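Local coordinates for protein ALKF (Bacillus cereus, PDB 3ZBO) that is of uncertain cellular function but has affinity for branched DNA structures such as, probably, Holliday junctions, and is related to the HEAT-like repeat DNA glycosylases, at residues 81-86 and 106-111; 114-119 and 139-144; 133-138 and 159-164. All coordinates share one frame; numbering follows the deposited sequence.

Interaction 1. Residues 81-86 and 106-111; sequences KAMSES and AVTLSE
Lys81 reaches across to the backbone of Glu111, where its NZ donates a hydrogen bond to Glu111 O at 3.1 Å. The ammonium group lies fairly close to the line of the carbonyl, with a C=O...N angle of 152°, and is tilted 26° from the carbonyl plane. An otherwise extended lysine chain turns only at its last torsion (chi4 63°), which brings NZ in to the oxygen, while Lys81 CG also lies 3.7 Å from Glu111 O. The second touch is buried and apolar: Met83 SD meets the methyl Thr108 CG2 at 4.0 Å, the two side chains crossing at about a right angle. Thr108 turns its hydroxyl the other way, to Val104 O and Arg240, which leaves the methyl for the sulfur. Farther out, Phe88 of helix 85-94 packs on both Met83 and Thr108. The acceptor carbonyl lies at the C-terminal end of helix 98-110, so the lysine bond and the methionine touch together join the 3-10 turn and loop before helix 85-94 to the last turn of helix 98-110, a packing of successive helices consistent with the HEAT-like repeat fold of the protein's relatives.

Interaction 2. Residues 114-119 and 139-144; sequences IAQDVA and CWLLGN
Ala115 and Leu141 form the tight part of this contact, a helix-helix junction between the first turn of helix 115-124 and the last turns of helix 128-144, consistent with the HEAT-like repeat fold of related glycosylases. Their CA atoms are 8.1 Å apart. Ala115 CB sits against both branches of the leucine, 3.8 Å from Leu141 CD2 and 3.9 Å from Leu141 CD1, so one methyl is held by the fork of the other side chain. Both residues are buried and both point their first side-chain bond at the opposite helix; Cys137 adds a further neighbour to Ala115. The flank formed by Gln116 is looser in that it offers one touch instead of two and is partly exposed. There the glutamine and leucine side chains cross obliquely. Gln116 CG stands beside its backbone N (chi1 -67°), which sets it at the leucine, and the extended chain carries the amide past the apolar patch. That amide is bound on each of its polar atoms by groups outside the two helix segments: Gln116 OE1 accepts from Lys154 NZ, and Gln116 NE2 donates to Ala149 O. These bonds probably fix the rotation of the amide, while Phe150 packs on both Gln116 and Leu141. With no hydrogen bond between the segments, the loose side rests on a single methylene-to-methyl touch, Gln116 CG to Leu141 CD1 at 3.9 Å.

Interaction 3. Residues 133-138 and 159-164; sequences AGWSCY and LEMVKD
Trp135 and Val162 meet because of two first torsions: the indole of Trp135 stands beside its own backbone N (chi1 -71°), and in Val162 the branch CG2 lies anti to the carbonyl carbon while CG1 lies anti to the backbone N (chi1 171°). The indole thus reaches out from helix 128-144 with its six-membered ring leading, and the methyl CG2 comes against the far end of that ring. Val162 CG2 is 3.6 Å from Trp135 CH2 and 3.7 Å from Trp135 CZ3, approaching the ring obliquely. The length of the indole matches the separation of the backbones, since the CA atoms of Trp135 and Val162 are 9.9 Å apart. Trp135 bridges helices 128-144 and 152-165 as part of an apolar core, consistent with a HEAT-like helical fold. Met161 makes at most a slight and doubtful contact through its CG at the edge of the indole, near its plane; the methionine is exposed, and its sulfur and methyl turn off from the ring. Helix 171-187 also borders the indole: Phe180 packs edge-to-face with Trp135, Ala176 and Met177 touch it, and Leu181 lies against Val162.

In the fold
Interactions 1, 2 and 3 lie along a run of helices. Interaction 1 closes before interaction 2 opens, whereas the segments of interactions 2 and 3 alternate along the chain. The centres of interactions 1 and 2 lie about 10 Å apart. Those of interactions 2 and 3 are about 11 Å apart, and those of interactions 1 and 3 about 19 Å. Helix 128-144 serves both later contacts, with Trp135 turned to helix 152-165 and Leu141 to helix 115-124. Direct packing joins neighbours, as where Leu109 O meets Ala115 CB, and even interactions 1 and 3 touch, at Leu109 and Cys137. Together the contacts tie neighbouring helices into one all-helical body, consistent with the HEAT-like relatives.

Interaction 1. Residues 81-86 and 106-111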
loop_
_atom_site.group_PDB
_atom_site.type_symbol
_atom_site.label_atom_id
_atom_site.label_comp_id
_atom_site.label_asym_id
_atom_site.label_seq_id
_atom_site.Cartn_x
_atom_site.Cartn_y
_atom_site.Cartn_z
ATOM N N LYS A 81 -8.089 -12.107 7.840
ATOM C CA LYS A 81 -9.207 -12.083 8.774
ATOM C C LYS A 81 -8.878 -12.797 10.077
ATOM O O LYS A 81 -9.614 -12.608 11.087
ATOM C CB LYS A 81 -10.444 -12.638 8.098
ATOM C CG LYS A 81 -10.922 -11.680 7.028
ATOM C CD LYS A 81 -12.188 -12.169 6.406
ATOM C CE LYS A 81 -12.840 -11.069 5.610
ATOM N NZ LYS A 81 -11.955 -10.673 4.485
ATOM N N ALA A 82 -7.791 -13.582 10.103
ATOM C CA ALA A 82 -7.355 -14.218 11.330
ATOM C C ALA A 82 -6.178 -13.477 11.991
ATOM O O ALA A 82 -5.685 -13.915 13.022
ATOM C CB ALA A 82 -6.972 -15.728 11.098
ATOM N N MET A 83 -5.695 -12.368 11.388
ATOM C CA MET A 83 -4.556 -11.660 11.995
ATOM C C MET A 83 -5.091 -10.633 12.975
ATOM O O MET A 83 -6.073 -9.917 12.687
ATOM C CB MET A 83 -3.738 -10.969 10.847
ATOM C CG MET A 83 -2.855 -11.948 10.085
ATOM S SD MET A 83 -2.046 -11.127 8.723
ATOM C CE MET A 83 -0.895 -10.059 9.586
ATOM N N SER A 84 -4.417 -10.517 14.124
ATOM C CA SER A 84 -4.773 -9.544 15.126
ATOM C C SER A 84 -4.051 -8.199 14.903
ATOM O O SER A 84 -3.079 -8.109 14.081
ATOM C CB SER A 84 -4.307 -10.067 16.505
ATOM O OG SER A 84 -2.911 -10.192 16.480
ATOM N N GLU A 85 -4.452 -7.183 15.661
ATOM C CA GLU A 85 -3.711 -5.940 15.672
ATOM C C GLU A 85 -2.223 -6.191 15.993
ATOM O O GLU A 85 -1.317 -5.580 15.378
ATOM C CB GLU A 85 -4.380 -4.902 16.646
ATOM C CG GLU A 85 -3.610 -3.652 16.716
ATOM C CD GLU A 85 -4.373 -2.559 17.496
ATOM O OE1 GLU A 85 -5.590 -2.755 17.753
ATOM O OE2 GLU A 85 -3.765 -1.543 17.805
ATOM N N SER A 86 -1.908 -7.070 17.005
ATOM C CA SER A 86 -0.545 -7.314 17.386
ATOM C C SER A 86 0.216 -7.901 16.172
ATOM O O SER A 86 1.360 -7.564 15.980
ATOM C CB SER A 86 -0.513 -8.282 18.637
ATOM O OG SER A 86 0.829 -8.654 18.844
ATOM N N ALA A 106 -0.056 -2.756 4.104
ATOM C CA ALA A 106 -1.340 -2.010 4.002
ATOM C C ALA A 106 -2.353 -2.836 3.186
ATOM O O ALA A 106 -3.567 -2.721 3.462
ATOM C CB ALA A 106 -1.075 -0.688 3.294
ATOM N N VAL A 107 -1.897 -3.590 2.166
ATOM C CA VAL A 107 -2.879 -4.298 1.346
ATOM C C VAL A 107 -3.403 -5.500 2.184
ATOM O O VAL A 107 -4.643 -5.704 2.177
ATOM C CB VAL A 107 -2.223 -4.760 0.054
ATOM C CG1 VAL A 107 -3.230 -5.586 -0.771
ATOM C CG2 VAL A 107 -1.690 -3.624 -0.810
ATOM N N THR A 108 -2.539 -6.230 2.877
ATOM C CA THR A 108 -3.025 -7.305 3.751
ATOM C C THR A 108 -3.999 -6.733 4.799
ATOM O O THR A 108 -5.065 -7.241 5.015
ATOM C CB THR A 108 -1.853 -7.930 4.394
ATOM O OG1 THR A 108 -1.008 -8.481 3.361
ATOM C CG2 THR A 108 -2.285 -9.109 5.276
ATOM N N LEU A 109 -3.629 -5.574 5.356
ATOM C CA LEU A 109 -4.547 -4.912 6.344
ATOM C C LEU A 109 -5.902 -4.553 5.760
ATOM O O LEU A 109 -6.942 -4.704 6.431
ATOM C CB LEU A 109 -3.845 -3.689 6.982
ATOM C CG LEU A 109 -4.670 -2.880 8.027
ATOM C CD1 LEU A 109 -4.962 -3.832 9.253
ATOM C CD2 LEU A 109 -3.908 -1.662 8.468
ATOM N N SER A 110 -5.903 -4.082 4.501
ATOM C CA SER A 110 -7.185 -3.680 3.866
ATOM C C SER A 110 -8.117 -4.871 3.687
ATOM O O SER A 110 -9.306 -4.622 3.427
ATOM C CB SER A 110 -6.880 -2.958 2.488
ATOM O OG SER A 110 -6.500 -3.934 1.547
ATOM N N GLU A 111 -7.587 -6.084 3.830
ATOM C CA GLU A 111 -8.392 -7.310 3.633
ATOM C C GLU A 111 -8.795 -7.907 4.975
ATOM O O GLU A 111 -9.419 -8.983 4.997
ATOM C CB GLU A 111 -7.595 -8.318 2.813
ATOM C CG GLU A 111 -7.436 -7.916 1.297
ATOM C CD GLU A 111 -8.779 -7.810 0.580
ATOM O OE1 GLU A 111 -9.672 -8.645 0.865
ATOM O OE2 GLU A 111 -8.953 -6.898 -0.260
#

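Interaction 2. Residues 114-119 and 139-144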
loop_
_atom_site.group_PDB
_atom_site.type_symbol
_atom_site.label_atom_id
_atom_site.label_comp_id
_atom_site.label_asym_id
_atom_site.label_seq_id
_atom_site.Cartn_x
_atom_site.Cartn_y
_atom_site.Cartn_z
ATOM N N ILE A 114 -10.142 -5.349 10.707
ATOM C CA ILE A 114 -9.810 -4.316 11.667
ATOM C C ILE A 114 -9.046 -3.179 10.988
ATOM O O ILE A 114 -8.322 -2.411 11.589
ATOM C CB ILE A 114 -8.945 -4.884 12.822
ATOM C CG1 ILE A 114 -7.740 -5.681 12.280
ATOM C CG2 ILE A 114 -9.815 -5.892 13.586
ATOM C CD1 ILE A 114 -6.757 -6.066 13.345
ATOM N N ALA A 115 -9.286 -3.014 9.677
ATOM C CA ALA A 115 -8.481 -2.126 8.837
ATOM C C ALA A 115 -8.499 -0.687 9.292
ATOM O O ALA A 115 -7.433 -0.053 9.492
ATOM C CB ALA A 115 -8.908 -2.257 7.377
ATOM N N GLN A 116 -9.701 -0.082 9.455
ATOM C CA GLN A 116 -9.707 1.318 9.799
ATOM C C GLN A 116 -9.154 1.570 11.204
ATOM O O GLN A 116 -8.443 2.560 11.412
ATOM C CB GLN A 116 -11.136 1.955 9.696
ATOM C CG GLN A 116 -11.644 2.022 8.248
ATOM C CD GLN A 116 -12.961 2.761 8.166
ATOM O OE1 GLN A 116 -13.134 3.877 8.729
ATOM N NE2 GLN A 116 -13.848 2.155 7.327
ATOM N N ASP A 117 -9.432 0.675 12.157
ATOM C CA ASP A 117 -8.940 0.942 13.519
ATOM C C ASP A 117 -7.402 0.963 13.543
ATOM O O ASP A 117 -6.760 1.848 14.125
ATOM C CB ASP A 117 -9.450 -0.139 14.418
ATOM C CG ASP A 117 -10.934 0.057 14.755
ATOM O OD1 ASP A 117 -11.476 1.199 14.534
ATOM O OD2 ASP A 117 -11.528 -0.928 15.233
ATOM N N VAL A 118 -6.765 -0.035 12.877
ATOM C CA VAL A 118 -5.329 -0.134 12.856
ATOM C C VAL A 118 -4.735 0.998 11.976
ATOM O O VAL A 118 -3.803 1.691 12.398
ATOM C CB VAL A 118 -4.876 -1.463 12.325
ATOM C CG1 VAL A 118 -3.316 -1.484 12.231
ATOM C CG2 VAL A 118 -5.354 -2.580 13.267
ATOM N N ALA A 119 -5.324 1.232 10.820
ATOM C CA ALA A 119 -4.785 2.332 9.977
ATOM C C ALA A 119 -4.852 3.674 10.646
ATOM O O ALA A 119 -3.960 4.498 10.523
ATOM C CB ALA A 119 -5.586 2.387 8.640
ATOM N N CYS A 139 -6.528 4.051 0.948
ATOM C CA CYS A 139 -6.704 4.031 -0.527
ATOM C C CYS A 139 -7.191 2.659 -0.970
ATOM O O CYS A 139 -8.086 2.605 -1.842
ATOM C CB CYS A 139 -5.388 4.314 -1.231
ATOM S SG CYS A 139 -4.698 5.915 -0.883
ATOM N N TRP A 140 -6.665 1.542 -0.413
ATOM C CA TRP A 140 -7.080 0.224 -0.851
ATOM C C TRP A 140 -8.482 -0.045 -0.377
ATOM O O TRP A 140 -9.255 -0.687 -1.138
ATOM C CB TRP A 140 -6.121 -0.877 -0.306
ATOM C CG TRP A 140 -4.664 -0.501 -0.557
ATOM C CD1 TRP A 140 -3.656 -0.768 0.356
ATOM C CD2 TRP A 140 -4.031 0.197 -1.659
ATOM N NE1 TRP A 140 -2.430 -0.309 -0.116
ATOM C CE2 TRP A 140 -2.638 0.353 -1.294
ATOM C CE3 TRP A 140 -4.501 0.834 -2.871
ATOM C CZ2 TRP A 140 -1.704 0.943 -2.144
ATOM C CZ3 TRP A 140 -3.607 1.433 -3.675
ATOM C CH2 TRP A 140 -2.190 1.532 -3.318
ATOM N N LEU A 141 -8.839 0.418 0.822
ATOM C CA LEU A 141 -10.241 0.195 1.310
ATOM C C LEU A 141 -11.232 0.954 0.435
ATOM O O LEU A 141 -12.318 0.407 0.089
ATOM C CB LEU A 141 -10.365 0.759 2.722
ATOM C CG LEU A 141 -9.678 -0.038 3.799
ATOM C CD1 LEU A 141 -9.793 0.786 5.028
ATOM C CD2 LEU A 141 -10.324 -1.401 3.981
ATOM N N LEU A 142 -10.901 2.165 0.017
ATOM C CA LEU A 142 -11.890 2.962 -0.814
ATOM C C LEU A 142 -12.089 2.254 -2.148
ATOM O O LEU A 142 -13.144 2.458 -2.774
ATOM C CB LEU A 142 -11.305 4.320 -1.015
ATOM C CG LEU A 142 -11.400 5.175 0.206
ATOM C CD1 LEU A 142 -10.490 6.424 0.106
ATOM C CD2 LEU A 142 -12.877 5.576 0.604
ATOM N N GLY A 143 -11.159 1.343 -2.569
ATOM C CA GLY A 143 -11.431 0.522 -3.782
ATOM C C GLY A 143 -12.061 -0.841 -3.572
ATOM O O GLY A 143 -12.533 -1.483 -4.563
ATOM N N ASN A 144 -12.073 -1.347 -2.344
ATOM C CA ASN A 144 -12.666 -2.660 -2.112
ATOM C C ASN A 144 -13.807 -2.617 -1.095
ATOM O O ASN A 144 -14.217 -3.657 -0.586
ATOM C CB ASN A 144 -11.603 -3.681 -1.721
ATOM C CG ASN A 144 -12.094 -5.112 -1.881
ATOM O OD1 ASN A 144 -12.891 -5.412 -2.776
ATOM N ND2 ASN A 144 -11.619 -5.984 -1.033
#

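Interaction 3. Residues 133-138 and 159-164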
loop_
_atom_site.group_PDB
_atom_site.type_symbol
_atom_site.label_atom_id
_atom_site.label_comp_id
_atom_site.label_asym_id
_atom_site.label_seq_id
_atom_site.Cartn_x
_atom_site.Cartn_y
_atom_site.Cartn_z
ATOM N N ALA A 133 1.702 3.452 5.547
ATOM C CA ALA A 133 0.856 2.251 5.463
ATOM C C ALA A 133 -0.585 2.589 5.839
ATOM O O ALA A 133 -1.503 2.057 5.181
ATOM C CB ALA A 133 1.377 1.140 6.405
ATOM N N GLY A 134 -0.799 3.482 6.839
ATOM C CA GLY A 134 -2.159 3.732 7.237
ATOM C C GLY A 134 -2.898 4.511 6.123
ATOM O O GLY A 134 -4.044 4.134 5.822
ATOM N N TRP A 135 -2.279 5.540 5.518
ATOM C CA TRP A 135 -2.921 6.287 4.354
ATOM C C TRP A 135 -3.097 5.334 3.218
ATOM O O TRP A 135 -4.167 5.366 2.568
ATOM C CB TRP A 135 -2.047 7.465 3.971
ATOM C CG TRP A 135 -2.081 8.568 5.031
ATOM C CD1 TRP A 135 -1.108 8.944 5.905
ATOM C CD2 TRP A 135 -3.177 9.509 5.223
ATOM N NE1 TRP A 135 -1.545 10.007 6.685
ATOM C CE2 TRP A 135 -2.797 10.379 6.259
ATOM C CE3 TRP A 135 -4.435 9.687 4.590
ATOM C CZ2 TRP A 135 -3.612 11.437 6.718
ATOM C CZ3 TRP A 135 -5.256 10.709 5.015
ATOM C CH2 TRP A 135 -4.873 11.601 6.076
ATOM N N SER A 136 -2.082 4.471 2.951
ATOM C CA SER A 136 -2.212 3.526 1.830
ATOM C C SER A 136 -3.418 2.572 2.057
ATOM O O SER A 136 -4.150 2.327 1.112
ATOM C CB SER A 136 -0.945 2.693 1.650
ATOM O OG SER A 136 0.187 3.563 1.283
ATOM N N CYS A 137 -3.546 2.083 3.279
ATOM C CA CYS A 137 -4.664 1.153 3.547
ATOM C C CYS A 137 -5.955 1.842 3.239
ATOM O O CYS A 137 -6.822 1.153 2.627
ATOM C CB CYS A 137 -4.548 0.821 5.014
ATOM S SG CYS A 137 -5.868 -0.365 5.517
ATOM N N TYR A 138 -6.124 3.112 3.593
ATOM C CA TYR A 138 -7.381 3.775 3.219
ATOM C C TYR A 138 -7.584 3.789 1.707
ATOM O O TYR A 138 -8.718 3.662 1.220
ATOM C CB TYR A 138 -7.560 5.189 3.769
ATOM C CG TYR A 138 -8.171 5.167 5.140
ATOM C CD1 TYR A 138 -7.375 5.041 6.288
ATOM C CD2 TYR A 138 -9.572 5.184 5.263
ATOM C CE1 TYR A 138 -8.002 4.991 7.540
ATOM C CE2 TYR A 138 -10.167 5.176 6.563
ATOM C CZ TYR A 138 -9.382 5.062 7.622
ATOM O OH TYR A 138 -10.020 5.036 8.849
ATOM N N LEU A 159 -9.251 14.585 4.565
ATOM C CA LEU A 159 -8.811 15.428 3.440
ATOM C C LEU A 159 -8.205 16.743 3.949
ATOM O O LEU A 159 -7.233 17.266 3.393
ATOM C CB LEU A 159 -10.003 15.795 2.531
ATOM C CG LEU A 159 -10.514 14.638 1.691
ATOM C CD1 LEU A 159 -11.855 15.023 0.990
ATOM C CD2 LEU A 159 -9.497 14.271 0.623
ATOM N N GLU A 160 -8.885 17.323 5.001
ATOM C CA GLU A 160 -8.351 18.567 5.564
ATOM C C GLU A 160 -6.983 18.391 6.211
ATOM O O GLU A 160 -6.119 19.255 6.037
ATOM C CB GLU A 160 -9.321 19.107 6.607
ATOM C CG GLU A 160 -10.574 19.691 6.042
ATOM C CD GLU A 160 -10.356 20.884 5.156
ATOM O OE1 GLU A 160 -9.477 21.731 5.447
ATOM O OE2 GLU A 160 -11.057 21.049 4.139
ATOM N N MET A 161 -6.751 17.223 6.822
ATOM C CA MET A 161 -5.459 16.915 7.392
ATOM C C MET A 161 -4.400 16.822 6.284
ATOM O O MET A 161 -3.298 17.355 6.408
ATOM C CB MET A 161 -5.548 15.653 8.213
ATOM C CG MET A 161 -4.258 15.301 8.839
ATOM S SD MET A 161 -3.739 16.470 10.087
ATOM C CE MET A 161 -5.240 16.624 11.048
ATOM N N VAL A 162 -4.756 16.187 5.182
ATOM C CA VAL A 162 -3.807 16.159 4.090
ATOM C C VAL A 162 -3.533 17.591 3.567
ATOM O O VAL A 162 -2.368 17.995 3.432
ATOM C CB VAL A 162 -4.341 15.299 2.902
ATOM C CG1 VAL A 162 -3.404 15.459 1.648
ATOM C CG2 VAL A 162 -4.438 13.858 3.302
ATOM N N LYS A 163 -4.562 18.413 3.322
ATOM C CA LYS A 163 -4.368 19.804 2.897
ATOM C C LYS A 163 -3.411 20.563 3.857
ATOM O O LYS A 163 -2.495 21.268 3.397
ATOM C CB LYS A 163 -5.722 20.550 2.868
ATOM C CG LYS A 163 -5.632 22.038 2.415
ATOM C CD LYS A 163 -7.024 22.669 2.544
ATOM C CE LYS A 163 -7.188 23.211 3.929
ATOM N NZ LYS A 163 -8.161 24.367 3.939
ATOM N N ASP A 164 -3.654 20.377 5.141
ATOM C CA ASP A 164 -2.971 21.216 6.142
ATOM C C ASP A 164 -1.565 20.755 6.372
ATOM O O ASP A 164 -0.709 21.619 6.771
ATOM C CB ASP A 164 -3.700 21.199 7.451
ATOM C CG ASP A 164 -5.020 22.014 7.402
ATOM O OD1 ASP A 164 -5.220 22.825 6.517
ATOM O OD2 ASP A 164 -5.897 21.719 8.271
#